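Local structure of membrane protein (5DL5) at residues V53-I58 with G80-G85; K158-V163 with A195-N200; Q227-D232 with G282-G287; Y242-D247 with V302-G307. The protein forms an outer-membrane beta-barrel of the OprD porin family that probably lets small solutes, possibly including antibiotics, into Acinetobacter baumannii. All coordinates share one frame; numbering follows the deposited sequence.

Followed from the N terminus, the chain first closes contact 1, the hairpin of strands 50-62 and 70-83. Contact 2 comes next in series, pairing strand 160-171 with strand 190-200 on the other side of the chain's centre, about 38 Å from contact 1 between centres. Contacts 3 and 4 then cross: 227-232 opens contact 3, 242-247 opens contact 4, 282-287 closes the first and 302-307 the second. Strand 233-246 links this pair, since it runs between the two strands of contact 3 and carries 242-247 of contact 4. Contacts 1 and 2 are paired barrel strands, contact 3 joins strand ends two apart, and contact 4 ties a loop to the barrel.

Contact 1. Residues V53-I58 with G80-G85; sequences VAQSAI and GSFKIG. With C8E ((hydroxyethyloxy)tri(ethyloxy)octane), chain C; C8E ((hydroxyethyloxy)tri(ethyloxy)octane), chain D.
Strands 53-58 and 80-83 form an antiparallel beta hairpin in the wall of an OprD-family barrel, their axes 4.8 Å apart. Reciprocal backbone bonds join Q55 to F82 and A57 to G80, and the last rung, I84 N to V53 O, has a nearly straight N-H (178°) although the donor stands above the carbonyl plane. F82 carries the outer packing. Its CG sits in the narrow gap between backbone N and carbonyl carbon (chi1 54°). From there, CB and CG run along C2 and C3 of the chain D detergent, and CD1 comes within 3.7 Å of its C3. CE1 meets C19 of the chain C detergent at 3.4 Å, at the ring edge. CZ and CE2 turn to Q55, whose CB lies over one ring face, 4.0 Å from the centroid and 23° off its normal, a CH-pi contact. Q55 then bends at chi2, so that NE2 reaches S56 O at 3.1 Å and OE1 reaches T36 on the neighbouring strand. The octyl tail of chain D and the polyether of chain C against F82 are consistent with a membrane-facing surface. The other face of the hairpin carries two serines, which also touch V143 of a loop. There, both OG atoms are anti to their carbonyl carbons and meet tip to tip, S56 OG donating to S81 OG over 2.7 Å.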
loop_
_atom_site.group_PDB
_atom_site.type_symbol
_atom_site.label_atom_id
_atom_site.label_comp_id
_atom_site.label_asym_id
_atom_site.label_seq_id
_atom_site.Cartn_x
_atom_site.Cartn_y
_atom_site.Cartn_z
ATOM N N VAL A 53 18.598 6.684 3.187
ATOM C CA VAL A 53 18.386 8.042 2.641
ATOM C C VAL A 53 18.654 7.993 1.143
ATOM O O VAL A 53 19.682 7.370 0.711
ATOM C CB VAL A 53 19.255 9.134 3.291
ATOM C CG1 VAL A 53 18.763 10.517 2.864
ATOM C CG2 VAL A 53 19.290 9.035 4.820
ATOM N N ALA A 54 17.733 8.618 0.347
ATOM C CA ALA A 54 17.728 8.525 -1.098
ATOM C C ALA A 54 16.886 9.605 -1.820
ATOM O O ALA A 54 16.100 10.313 -1.168
ATOM C CB ALA A 54 17.308 7.108 -1.517
ATOM N N GLN A 55 17.205 9.837 -3.114
ATOM C CA GLN A 55 16.525 10.774 -3.977
ATOM C C GLN A 55 16.027 10.019 -5.188
ATOM O O GLN A 55 16.804 9.230 -5.770
ATOM C CB GLN A 55 17.479 11.865 -4.433
ATOM C CG GLN A 55 16.874 12.831 -5.446
ATOM C CD GLN A 55 15.819 13.719 -4.861
ATOM O OE1 GLN A 55 16.064 14.303 -3.797
ATOM N NE2 GLN A 55 14.609 13.771 -5.479
ATOM N N SER A 56 14.773 10.256 -5.578
ATOM C CA SER A 56 14.184 9.573 -6.736
ATOM C C SER A 56 13.594 10.573 -7.627
ATOM O O SER A 56 13.176 11.654 -7.194
ATOM C CB SER A 56 13.001 8.673 -6.288
ATOM O OG SER A 56 13.671 7.606 -5.665
ATOM N N ALA A 57 13.467 10.159 -8.880
ATOM C CA ALA A 57 12.644 10.890 -9.865
ATOM C C ALA A 57 11.716 9.844 -10.486
ATOM O O ALA A 57 12.182 8.886 -11.085
ATOM C CB ALA A 57 13.470 11.564 -10.948
ATOM N N ILE A 58 10.415 10.075 -10.381
ATOM C CA ILE A 58 9.441 9.018 -10.761
ATOM C C ILE A 58 8.655 9.596 -11.908
ATOM O O ILE A 58 8.040 10.642 -11.756
ATOM C CB ILE A 58 8.502 8.701 -9.613
ATOM C CG1 ILE A 58 9.351 8.188 -8.374
ATOM C CG2 ILE A 58 7.436 7.695 -10.132
ATOM C CD1 ILE A 58 8.730 8.519 -7.036
ATOM N N GLY A 80 14.256 6.790 -11.644
ATOM C CA GLY A 80 15.733 6.663 -11.469
ATOM C C GLY A 80 16.055 7.288 -10.106
ATOM O O GLY A 80 15.427 8.288 -9.720
ATOM N N SER A 81 16.993 6.692 -9.394
ATOM C CA SER A 81 17.250 7.097 -8.041
ATOM C C SER A 81 18.711 7.026 -7.681
ATOM O O SER A 81 19.455 6.295 -8.367
ATOM C CB SER A 81 16.457 6.214 -7.060
ATOM O OG SER A 81 15.111 6.103 -7.440
ATOM N N PHE A 82 19.106 7.681 -6.578
ATOM C CA PHE A 82 20.479 7.426 -6.063
ATOM C C PHE A 82 20.416 7.432 -4.549
ATOM O O PHE A 82 19.610 8.121 -3.971
ATOM C CB PHE A 82 21.499 8.378 -6.677
ATOM C CG PHE A 82 21.157 9.837 -6.524
ATOM C CD1 PHE A 82 20.393 10.519 -7.510
ATOM C CD2 PHE A 82 21.597 10.547 -5.419
ATOM C CE1 PHE A 82 20.108 11.910 -7.369
ATOM C CE2 PHE A 82 21.277 11.880 -5.267
ATOM C CZ PHE A 82 20.575 12.578 -6.262
ATOM N N LYS A 83 21.296 6.719 -3.900
ATOM C CA LYS A 83 21.331 6.806 -2.458
ATOM C C LYS A 83 22.017 8.153 -2.065
ATOM O O LYS A 83 22.785 8.732 -2.895
ATOM C CB LYS A 83 22.109 5.625 -1.871
ATOM C CG LYS A 83 23.606 5.648 -2.127
ATOM C CD LYS A 83 24.308 4.425 -1.577
ATOM C CE LYS A 83 25.756 4.726 -1.693
ATOM N NZ LYS A 83 26.422 3.558 -1.122
ATOM N N ILE A 84 21.705 8.626 -0.821
ATOM C CA ILE A 84 22.375 9.769 -0.230
ATOM C C ILE A 84 23.153 9.271 0.970
ATOM O O ILE A 84 22.559 8.905 1.950
ATOM C CB ILE A 84 21.380 10.858 0.117
ATOM C CG1 ILE A 84 20.767 11.381 -1.215
ATOM C CG2 ILE A 84 22.080 12.025 0.862
ATOM C CD1 ILE A 84 19.500 12.198 -1.016
ATOM N N GLY A 85 24.471 9.259 0.919
ATOM C CA GLY A 85 25.258 8.729 2.024
ATOM C C GLY A 85 25.579 7.298 1.696
ATOM O O GLY A 85 25.111 6.682 0.701
HETATM C C8 C8E C . 20.472 3.369 -13.298
HETATM O O9 C8E C . 20.917 4.688 -12.995
HETATM C C10 C8E C . 19.979 5.570 -12.338
HETATM C C11 C8E C . 20.444 7.020 -12.389
HETATM O O12 C8E C . 19.421 7.926 -11.943
HETATM C C13 C8E C . 19.122 8.999 -12.855
HETATM C C14 C8E C . 18.174 10.052 -12.270
HETATM O O15 C8E C . 18.614 10.361 -10.961
HETATM C C16 C8E C . 17.627 10.830 -10.031
HETATM C C17 C8E C . 17.146 12.191 -10.441
HETATM O O18 C8E C . 16.683 12.876 -9.267
HETATM C C19 C8E C . 17.661 13.824 -8.816
HETATM C C20 C8E C . 17.212 15.223 -9.004
HETATM O O21 C8E C . 18.110 15.974 -8.193
HETATM C C1 C8E D . 23.408 8.869 -11.786
HETATM C C2 C8E D . 23.413 9.208 -10.312
HETATM C C3 C8E D . 23.233 10.688 -9.851
HETATM C C4 C8E D . 22.202 11.461 -10.624
HETATM C C5 C8E D . 22.078 12.959 -10.432
HETATM C C6 C8E D . 21.443 13.532 -11.696
HETATM C C7 C8E D . 20.420 14.583 -11.338
#

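Contact 2. Residues K158-V163 with A195-N200; sequences KNLEVV and AKYKFN
Two neighbouring strands of the beta barrel, 160-163 and 195-200, run antiparallel with axes 4.7 Å apart. The backbone ladder is regular: E161 and K196 exchange both their N-H and C=O groups as a hydrogen-bonded pair, and K198 N donates to N159 O at 3.1 Å. All three bonds arrive nearly along the C=O axis. The close packing is on the face of L160, V162, A195 and Y197. In L160, chi1 175° together with chi2 81° sends CD1 over the partner strand to 3.4 Å from K196 O and also towards A195 CB. Y197 CG is likewise anti to its backbone N, and its side chain crosses that of L160 at about a right angle, so that L160 CB sits at the ring edge, 3.7 Å from Y197 CD1. V162 CG2 and A195 CB complete the row more loosely.

The face of E161 and K196 is polar and more loosely packed, K196 being exposed. Their chains lie side by side and meet through one salt bridge, E161 OE1 to K196 NZ at 3.3 Å, a weak bond. K196 is nearly eclipsed at chi3 (5°), an unfavourable torsion. The glutamate's stronger partner is H155, which takes OE2 and so may steady the carboxylate. Beyond their backbone bond, N159 and K198 are exposed; N159 CB is 3.7 Å from K198 O, and the side-chain ends do not meet. Beyond the ladder, F199 presents a ring face to its own strand, with Y197 CD2 3.4 Å above its centre.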
loop_
_atom_site.group_PDB
_atom_site.type_symbol
_atom_site.label_atom_id
_atom_site.label_comp_id
_atom_site.label_asym_id
_atom_site.label_seq_id
_atom_site.Cartn_x
_atom_site.Cartn_y
_atom_site.Cartn_z
ATOM N N LYS A 158 -22.722 3.608 -15.208
ATOM C CA LYS A 158 -22.318 4.809 -14.529
ATOM C C LYS A 158 -22.047 4.455 -13.036
ATOM O O LYS A 158 -22.769 3.634 -12.464
ATOM C CB LYS A 158 -23.447 5.872 -14.580
ATOM C CG LYS A 158 -23.771 6.440 -15.954
ATOM C CD LYS A 158 -22.936 7.678 -16.338
ATOM C CE LYS A 158 -21.804 7.365 -17.321
ATOM N NZ LYS A 158 -20.736 8.383 -17.197
ATOM N N ASN A 159 -20.967 5.014 -12.501
ATOM C CA ASN A 159 -20.615 4.901 -11.095
ATOM C C ASN A 159 -20.218 3.506 -10.651
ATOM O O ASN A 159 -20.066 3.299 -9.434
ATOM C CB ASN A 159 -21.778 5.328 -10.200
ATOM C CG ASN A 159 -22.435 6.608 -10.664
ATOM O OD1 ASN A 159 -23.680 6.642 -10.850
ATOM N ND2 ASN A 159 -21.641 7.668 -10.810
ATOM N N LEU A 160 -20.120 2.578 -11.618
ATOM C CA LEU A 160 -19.612 1.268 -11.384
ATOM C C LEU A 160 -18.339 1.048 -12.166
ATOM O O LEU A 160 -18.375 1.165 -13.416
ATOM C CB LEU A 160 -20.642 0.258 -11.823
ATOM C CG LEU A 160 -20.082 -1.196 -11.693
ATOM C CD1 LEU A 160 -20.184 -1.725 -10.242
ATOM C CD2 LEU A 160 -20.894 -2.009 -12.568
ATOM N N GLU A 161 -17.284 0.630 -11.468
ATOM C CA GLU A 161 -16.058 0.199 -12.075
ATOM C C GLU A 161 -15.814 -1.289 -11.871
ATOM O O GLU A 161 -15.937 -1.775 -10.740
ATOM C CB GLU A 161 -14.863 0.963 -11.528
ATOM C CG GLU A 161 -13.571 0.623 -12.252
ATOM C CD GLU A 161 -12.362 1.350 -11.659
ATOM O OE1 GLU A 161 -11.975 1.069 -10.495
ATOM O OE2 GLU A 161 -11.836 2.277 -12.304
ATOM N N VAL A 162 -15.615 -2.003 -12.960
ATOM C CA VAL A 162 -15.331 -3.429 -12.946
ATOM C C VAL A 162 -13.953 -3.622 -13.536
ATOM O O VAL A 162 -13.609 -3.020 -14.581
ATOM C CB VAL A 162 -16.400 -4.249 -13.713
ATOM C CG1 VAL A 162 -15.980 -5.672 -13.782
ATOM C CG2 VAL A 162 -17.806 -4.167 -13.127
ATOM N N VAL A 163 -13.167 -4.491 -12.902
ATOM C CA VAL A 163 -11.845 -4.816 -13.366
ATOM C C VAL A 163 -11.650 -6.309 -13.478
ATOM O O VAL A 163 -12.288 -7.085 -12.767
ATOM C CB VAL A 163 -10.752 -4.219 -12.439
ATOM C CG1 VAL A 163 -10.924 -2.709 -12.388
ATOM C CG2 VAL A 163 -10.870 -4.676 -10.985
ATOM N N ALA A 195 -15.204 -5.208 -8.365
ATOM C CA ALA A 195 -16.108 -4.165 -8.746
ATOM C C ALA A 195 -16.206 -3.212 -7.561
ATOM O O ALA A 195 -16.100 -3.622 -6.390
ATOM C CB ALA A 195 -17.478 -4.718 -9.055
ATOM N N LYS A 196 -16.494 -1.980 -7.878
ATOM C CA LYS A 196 -16.630 -0.908 -6.913
ATOM C C LYS A 196 -17.832 -0.113 -7.398
ATOM O O LYS A 196 -17.963 0.181 -8.593
ATOM C CB LYS A 196 -15.405 -0.024 -7.005
ATOM C CG LYS A 196 -15.442 1.141 -6.056
ATOM C CD LYS A 196 -14.192 2.013 -6.177
ATOM C CE LYS A 196 -13.211 1.643 -7.291
ATOM N NZ LYS A 196 -12.480 2.844 -7.803
ATOM N N TYR A 197 -18.688 0.280 -6.463
ATOM C CA TYR A 197 -19.917 0.966 -6.807
ATOM C C TYR A 197 -20.209 2.124 -5.827
ATOM O O TYR A 197 -20.130 1.945 -4.577
ATOM C CB TYR A 197 -21.037 -0.011 -6.808
ATOM C CG TYR A 197 -22.352 0.586 -7.337
ATOM C CD1 TYR A 197 -22.394 1.120 -8.626
ATOM C CD2 TYR A 197 -23.500 0.643 -6.547
ATOM C CE1 TYR A 197 -23.560 1.680 -9.140
ATOM C CE2 TYR A 197 -24.669 1.259 -7.014
ATOM C CZ TYR A 197 -24.689 1.733 -8.296
ATOM O OH TYR A 197 -25.742 2.297 -8.846
ATOM N N LYS A 198 -20.545 3.273 -6.402
ATOM C CA LYS A 198 -21.040 4.424 -5.630
ATOM C C LYS A 198 -22.572 4.400 -5.723
ATOM O O LYS A 198 -23.158 4.678 -6.791
ATOM C CB LYS A 198 -20.455 5.717 -6.233
ATOM C CG LYS A 198 -20.776 6.941 -5.368
ATOM C CD LYS A 198 -20.409 8.216 -6.107
ATOM C CE LYS A 198 -20.861 9.355 -5.243
ATOM N NZ LYS A 198 -20.405 10.622 -5.758
ATOM N N PHE A 199 -23.229 4.070 -4.621
ATOM C CA PHE A 199 -24.711 3.981 -4.535
ATOM C C PHE A 199 -25.328 5.366 -4.530
ATOM O O PHE A 199 -26.265 5.623 -5.228
ATOM C CB PHE A 199 -25.171 3.251 -3.280
ATOM C CG PHE A 199 -24.840 1.795 -3.262
ATOM C CD1 PHE A 199 -23.656 1.362 -2.812
ATOM C CD2 PHE A 199 -25.753 0.856 -3.720
ATOM C CE1 PHE A 199 -23.372 0.006 -2.803
ATOM C CE2 PHE A 199 -25.469 -0.482 -3.726
ATOM C CZ PHE A 199 -24.284 -0.906 -3.237
ATOM N N ASN A 200 -24.754 6.286 -3.787
ATOM C CA ASN A 200 -25.247 7.688 -3.774
ATOM C C ASN A 200 -24.073 8.448 -3.219
ATOM O O ASN A 200 -22.996 7.849 -3.021
ATOM C CB ASN A 200 -26.522 7.829 -2.937
ATOM C CG ASN A 200 -26.372 7.319 -1.503
ATOM O OD1 ASN A 200 -25.321 7.321 -0.846
ATOM N ND2 ASN A 200 -27.486 6.968 -0.975
#

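Contact 3. Residues Q227-D232 with G282-G287; sequences QPLAND and GTYATG
L229 and Y284 make the one apolar side-chain contact here: the methyl CD1 of L229 comes to the edge of the Y284 ring, near its plane, and lies 3.7 Å from Y284 CE1. The same methyl is 3.9 Å from Y284 CD1, so it straddles that edge, and the two side chains cross at about a right angle. Y284 reaches across because its CG is anti to the backbone N (chi1 168°), which brings the ring nearer to 227-232 than its CB bond alone would. The second region is thinner. D232 O comes within 3.6 Å of G287 N, and D232 OD1 within 3.7 Å of the same atom. No hydrogen bond spans the two segments, and just 176 Å² is buried in all.

The next shell shows what joins the two ends. N231 and D232 both take left-handed backbone angles (phi 66° and 56°), turning the chain sharply back into strand 233-246. S233, the residue that follows, has its OG hydrogen-bonded to T286 OG1 and also makes weak hydrogen bonds to the carbonyl oxygens A230 O and N231 O, so one hydroxyl joins the turn to the end of strand 273-286. L235 touches both L229 and Y284, which places it as a common neighbour of the pair.

Strand 233-246 therefore separates the two segments: Q227 bonds to L235 on one flank, and T283 and A285 bond to T236 and S234 on the other. Beyond Y284 the barrel wall continues into strand 289-300 through V291.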
loop_
_atom_site.group_PDB
_atom_site.type_symbol
_atom_site.label_atom_id
_atom_site.label_comp_id
_atom_site.label_asym_id
_atom_site.label_seq_id
_atom_site.Cartn_x
_atom_site.Cartn_y
_atom_site.Cartn_z
ATOM N N GLN A 227 -22.483 9.892 6.991
ATOM C CA GLN A 227 -23.695 10.371 7.573
ATOM C C GLN A 227 -23.586 11.867 8.001
ATOM O O GLN A 227 -22.955 12.203 8.994
ATOM C CB GLN A 227 -23.973 9.429 8.721
ATOM C CG GLN A 227 -25.441 9.096 8.836
ATOM C CD GLN A 227 -26.109 10.183 9.480
ATOM O OE1 GLN A 227 -25.514 10.749 10.356
ATOM N NE2 GLN A 227 -27.285 10.564 9.025
ATOM N N PRO A 228 -24.130 12.769 7.188
ATOM C CA PRO A 228 -24.123 14.216 7.423
ATOM C C PRO A 228 -24.721 14.574 8.751
ATOM O O PRO A 228 -25.670 13.908 9.142
ATOM C CB PRO A 228 -25.058 14.755 6.323
ATOM C CG PRO A 228 -24.917 13.774 5.227
ATOM C CD PRO A 228 -24.807 12.447 5.921
ATOM N N LEU A 229 -24.122 15.536 9.440
ATOM C CA LEU A 229 -24.582 16.033 10.724
ATOM C C LEU A 229 -24.636 17.573 10.592
ATOM O O LEU A 229 -24.111 18.128 9.611
ATOM C CB LEU A 229 -23.577 15.631 11.836
ATOM C CG LEU A 229 -23.399 14.153 12.230
ATOM C CD1 LEU A 229 -22.356 13.998 13.322
ATOM C CD2 LEU A 229 -24.717 13.654 12.772
ATOM N N ALA A 230 -25.196 18.257 11.596
ATOM C CA ALA A 230 -25.207 19.732 11.635
ATOM C C ALA A 230 -23.803 20.349 11.733
ATOM O O ALA A 230 -22.860 19.708 12.210
ATOM C CB ALA A 230 -26.104 20.263 12.779
ATOM N N ASN A 231 -23.709 21.596 11.272
ATOM C CA ASN A 231 -22.516 22.472 11.348
ATOM C C ASN A 231 -21.335 22.003 10.539
ATOM O O ASN A 231 -20.214 22.135 11.017
ATOM C CB ASN A 231 -22.086 22.793 12.799
ATOM C CG ASN A 231 -22.912 23.869 13.396
ATOM O OD1 ASN A 231 -22.429 24.952 13.752
ATOM N ND2 ASN A 231 -24.190 23.604 13.484
ATOM N N ASP A 232 -21.584 21.491 9.320
ATOM C CA ASP A 232 -20.529 20.996 8.438
ATOM C C ASP A 232 -19.722 19.924 9.205
ATOM O O ASP A 232 -18.535 20.071 9.560
ATOM C CB ASP A 232 -19.699 22.178 7.845
ATOM C CG ASP A 232 -18.221 22.241 8.345
ATOM O OD1 ASP A 232 -17.988 22.744 9.464
ATOM O OD2 ASP A 232 -17.286 21.805 7.609
ATOM N N GLY A 282 -15.167 4.375 12.841
ATOM C CA GLY A 282 -16.104 5.480 12.822
ATOM C C GLY A 282 -15.307 6.756 13.018
ATOM O O GLY A 282 -14.454 6.767 13.877
ATOM N N THR A 283 -15.521 7.763 12.156
ATOM C CA THR A 283 -14.821 9.035 12.166
ATOM C C THR A 283 -15.836 10.117 12.320
ATOM O O THR A 283 -16.775 10.186 11.547
ATOM C CB THR A 283 -14.034 9.236 10.820
ATOM O OG1 THR A 283 -13.177 8.141 10.698
ATOM C CG2 THR A 283 -13.176 10.468 10.784
ATOM N N TYR A 284 -15.655 10.966 13.320
ATOM C CA TYR A 284 -16.498 12.114 13.490
ATOM C C TYR A 284 -15.656 13.262 13.084
ATOM O O TYR A 284 -14.587 13.414 13.630
ATOM C CB TYR A 284 -16.907 12.256 14.954
ATOM C CG TYR A 284 -17.539 13.573 15.290
ATOM C CD1 TYR A 284 -18.654 14.023 14.606
ATOM C CD2 TYR A 284 -17.020 14.388 16.282
ATOM C CE1 TYR A 284 -19.266 15.229 14.935
ATOM C CE2 TYR A 284 -17.657 15.567 16.657
ATOM C CZ TYR A 284 -18.771 15.998 15.965
ATOM O OH TYR A 284 -19.387 17.216 16.234
ATOM N N ALA A 285 -16.166 14.105 12.198
ATOM C CA ALA A 285 -15.432 15.265 11.713
ATOM C C ALA A 285 -16.286 16.466 11.873
ATOM O O ALA A 285 -17.503 16.450 11.706
ATOM C CB ALA A 285 -15.063 15.035 10.227
ATOM N N THR A 286 -15.683 17.502 12.387
ATOM C CA THR A 286 -16.349 18.742 12.578
ATOM C C THR A 286 -15.368 19.929 12.496
ATOM O O THR A 286 -14.341 20.018 13.221
ATOM C CB THR A 286 -17.089 18.783 13.931
ATOM O OG1 THR A 286 -17.799 20.018 14.054
ATOM C CG2 THR A 286 -16.127 18.664 15.100
ATOM N N GLY A 287 -15.685 20.869 11.621
ATOM C CA GLY A 287 -14.807 22.051 11.420
ATOM C C GLY A 287 -13.373 21.619 11.094
ATOM O O GLY A 287 -13.177 20.876 10.146
#

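Contact 4. Residues Y242-D247 with V302-G307; sequences YHTKFD and VGYDYG
Strand 242-246 and the loop 302-307 exchange no backbone hydrogen bond, their nearest CA atoms (T244 and Y304) being 7.7 Å apart, and the loop is folded tightly by inverse gamma turns centred on Y304 and D305. Side chains therefore make the contact, and all that touch are buried. Y304 CG is anti to its backbone N (chi1 -174°), which carries the ring to Y242 in an offset stack, centroids 4.8 Å apart and planes 19° apart. The offset sets Y304 OH over the centre of the Y242 ring, 3.4 Å above its plane, with Y304 CZ towards Y242 CD1. T244 comes from the edge, its OG1 in the plane of the Y304 ring and 3.6 Å from Y304 CE1. Further along, F246 meets V302 CG1 at 3.8 Å through CE2, while F246 CZ is 3.7 Å from D305 O. Polar partners outside the pair satisfy the side-chain ends and probably help to position them. Y304 OH bonds to S315 O, Y242 OH to P133 O and Y317 N, and the D305 carboxylate to S254 and Y253. Between the two segments the contact is thus aromatic and apolar; V302 O adds a polar tie to N275 of strand 273-286. The buried tyrosine hydroxyls are satisfied by backbone groups of loop residues, while the rings themselves meet by stacking.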
loop_
_atom_site.group_PDB
_atom_site.type_symbol
_atom_site.label_atom_id
_atom_site.label_comp_id
_atom_site.label_asym_id
_atom_site.label_seq_id
_atom_site.Cartn_x
_atom_site.Cartn_y
_atom_site.Cartn_z
ATOM N N TYR A 242 -10.441 -8.760 4.708
ATOM C CA TYR A 242 -9.903 -9.753 3.770
ATOM C C TYR A 242 -10.098 -11.184 4.295
ATOM O O TYR A 242 -9.950 -11.498 5.511
ATOM C CB TYR A 242 -8.416 -9.601 3.548
ATOM C CG TYR A 242 -7.938 -8.315 2.963
ATOM C CD1 TYR A 242 -7.579 -7.265 3.786
ATOM C CD2 TYR A 242 -7.703 -8.215 1.575
ATOM C CE1 TYR A 242 -7.024 -6.094 3.239
ATOM C CE2 TYR A 242 -7.268 -7.040 0.996
ATOM C CZ TYR A 242 -6.898 -5.975 1.857
ATOM O OH TYR A 242 -6.410 -4.875 1.292
ATOM N N HIS A 243 -10.353 -12.034 3.336
ATOM C CA HIS A 243 -10.225 -13.474 3.514
ATOM C C HIS A 243 -9.078 -14.037 2.628
ATOM O O HIS A 243 -9.131 -13.898 1.396
ATOM C CB HIS A 243 -11.558 -14.104 3.188
ATOM C CG HIS A 243 -11.516 -15.588 3.134
ATOM N ND1 HIS A 243 -11.527 -16.359 4.268
ATOM C CD2 HIS A 243 -11.346 -16.445 2.096
ATOM C CE1 HIS A 243 -11.484 -17.645 3.935
ATOM N NE2 HIS A 243 -11.349 -17.720 2.621
ATOM N N THR A 244 -8.117 -14.720 3.237
ATOM C CA THR A 244 -6.976 -15.249 2.497
ATOM C C THR A 244 -6.756 -16.700 2.780
ATOM O O THR A 244 -6.664 -17.151 3.919
ATOM C CB THR A 244 -5.676 -14.502 2.882
ATOM O OG1 THR A 244 -5.871 -13.124 2.720
ATOM C CG2 THR A 244 -4.423 -14.973 1.969
ATOM N N LYS A 245 -6.647 -17.478 1.736
ATOM C CA LYS A 245 -6.243 -18.853 1.826
ATOM C C LYS A 245 -4.877 -18.971 1.174
ATOM O O LYS A 245 -4.693 -18.706 -0.050
ATOM C CB LYS A 245 -7.232 -19.803 1.126
ATOM C CG LYS A 245 -6.898 -21.238 1.468
ATOM C CD LYS A 245 -7.932 -22.217 0.929
ATOM C CE LYS A 245 -7.888 -22.175 -0.608
ATOM N NZ LYS A 245 -8.153 -23.491 -1.258
ATOM N N PHE A 246 -3.931 -19.327 2.002
ATOM C CA PHE A 246 -2.570 -19.527 1.575
ATOM C C PHE A 246 -2.403 -20.942 1.160
ATOM O O PHE A 246 -2.811 -21.886 1.881
ATOM C CB PHE A 246 -1.554 -19.229 2.739
ATOM C CG PHE A 246 -1.493 -17.807 3.115
ATOM C CD1 PHE A 246 -0.647 -16.926 2.435
ATOM C CD2 PHE A 246 -2.258 -17.321 4.115
ATOM C CE1 PHE A 246 -0.591 -15.579 2.803
ATOM C CE2 PHE A 246 -2.202 -15.978 4.511
ATOM C CZ PHE A 246 -1.360 -15.094 3.836
ATOM N N ASP A 247 -1.764 -21.099 0.010
ATOM C CA ASP A 247 -1.471 -22.513 -0.585
ATOM C C ASP A 247 -0.443 -23.159 0.359
ATOM O O ASP A 247 0.384 -22.447 1.048
ATOM C CB ASP A 247 -0.836 -22.280 -1.967
ATOM C CG ASP A 247 -0.701 -23.526 -2.864
ATOM O OD1 ASP A 247 -1.648 -23.769 -3.672
ATOM O OD2 ASP A 247 0.427 -24.142 -2.939
ATOM N N VAL A 302 -3.448 -18.341 10.768
ATOM C CA VAL A 302 -2.329 -17.552 10.386
ATOM C C VAL A 302 -2.774 -16.169 10.530
ATOM O O VAL A 302 -3.973 -15.873 10.381
ATOM C CB VAL A 302 -1.809 -17.941 8.912
ATOM C CG1 VAL A 302 -2.836 -17.611 7.830
ATOM C CG2 VAL A 302 -0.504 -17.283 8.543
ATOM N N GLY A 303 -1.811 -15.261 10.737
ATOM C CA GLY A 303 -2.054 -13.840 10.543
ATOM C C GLY A 303 -2.202 -13.394 9.090
ATOM O O GLY A 303 -2.200 -14.207 8.187
ATOM N N TYR A 304 -2.423 -12.107 8.902
ATOM C CA TYR A 304 -2.562 -11.468 7.590
ATOM C C TYR A 304 -1.136 -11.237 7.016
ATOM O O TYR A 304 -0.614 -10.114 7.029
ATOM C CB TYR A 304 -3.482 -10.269 7.613
ATOM C CG TYR A 304 -3.745 -9.710 6.245
ATOM C CD1 TYR A 304 -4.292 -10.521 5.257
ATOM C CD2 TYR A 304 -3.363 -8.412 5.851
ATOM C CE1 TYR A 304 -4.461 -10.069 3.977
ATOM C CE2 TYR A 304 -3.632 -7.919 4.568
ATOM C CZ TYR A 304 -4.101 -8.765 3.599
ATOM O OH TYR A 304 -4.284 -8.445 2.255
ATOM N N ASP A 305 -0.501 -12.334 6.560
ATOM C CA ASP A 305 0.981 -12.362 6.227
ATOM C C ASP A 305 1.085 -11.883 4.731
ATOM O O ASP A 305 1.428 -12.665 3.860
ATOM C CB ASP A 305 1.548 -13.758 6.421
ATOM C CG ASP A 305 1.786 -14.166 7.870
ATOM O OD1 ASP A 305 1.172 -13.617 8.804
ATOM O OD2 ASP A 305 2.409 -15.227 8.070
ATOM N N TYR A 306 0.587 -10.666 4.460
ATOM C CA TYR A 306 0.566 -10.075 3.134
ATOM C C TYR A 306 2.002 -9.698 2.682
ATOM O O TYR A 306 2.949 -9.472 3.473
ATOM C CB TYR A 306 -0.435 -8.916 3.024
ATOM C CG TYR A 306 0.103 -7.577 3.563
ATOM C CD1 TYR A 306 0.133 -7.305 4.924
ATOM C CD2 TYR A 306 0.662 -6.638 2.723
ATOM C CE1 TYR A 306 0.655 -6.114 5.432
ATOM C CE2 TYR A 306 1.188 -5.501 3.219
ATOM C CZ TYR A 306 1.211 -5.251 4.569
ATOM O OH TYR A 306 1.794 -4.126 5.091
ATOM N N GLY A 307 2.181 -9.611 1.388
ATOM C CA GLY A 307 3.475 -9.118 0.899
ATOM C C GLY A 307 4.551 -10.145 0.828
ATOM O O GLY A 307 5.629 -9.800 0.443
#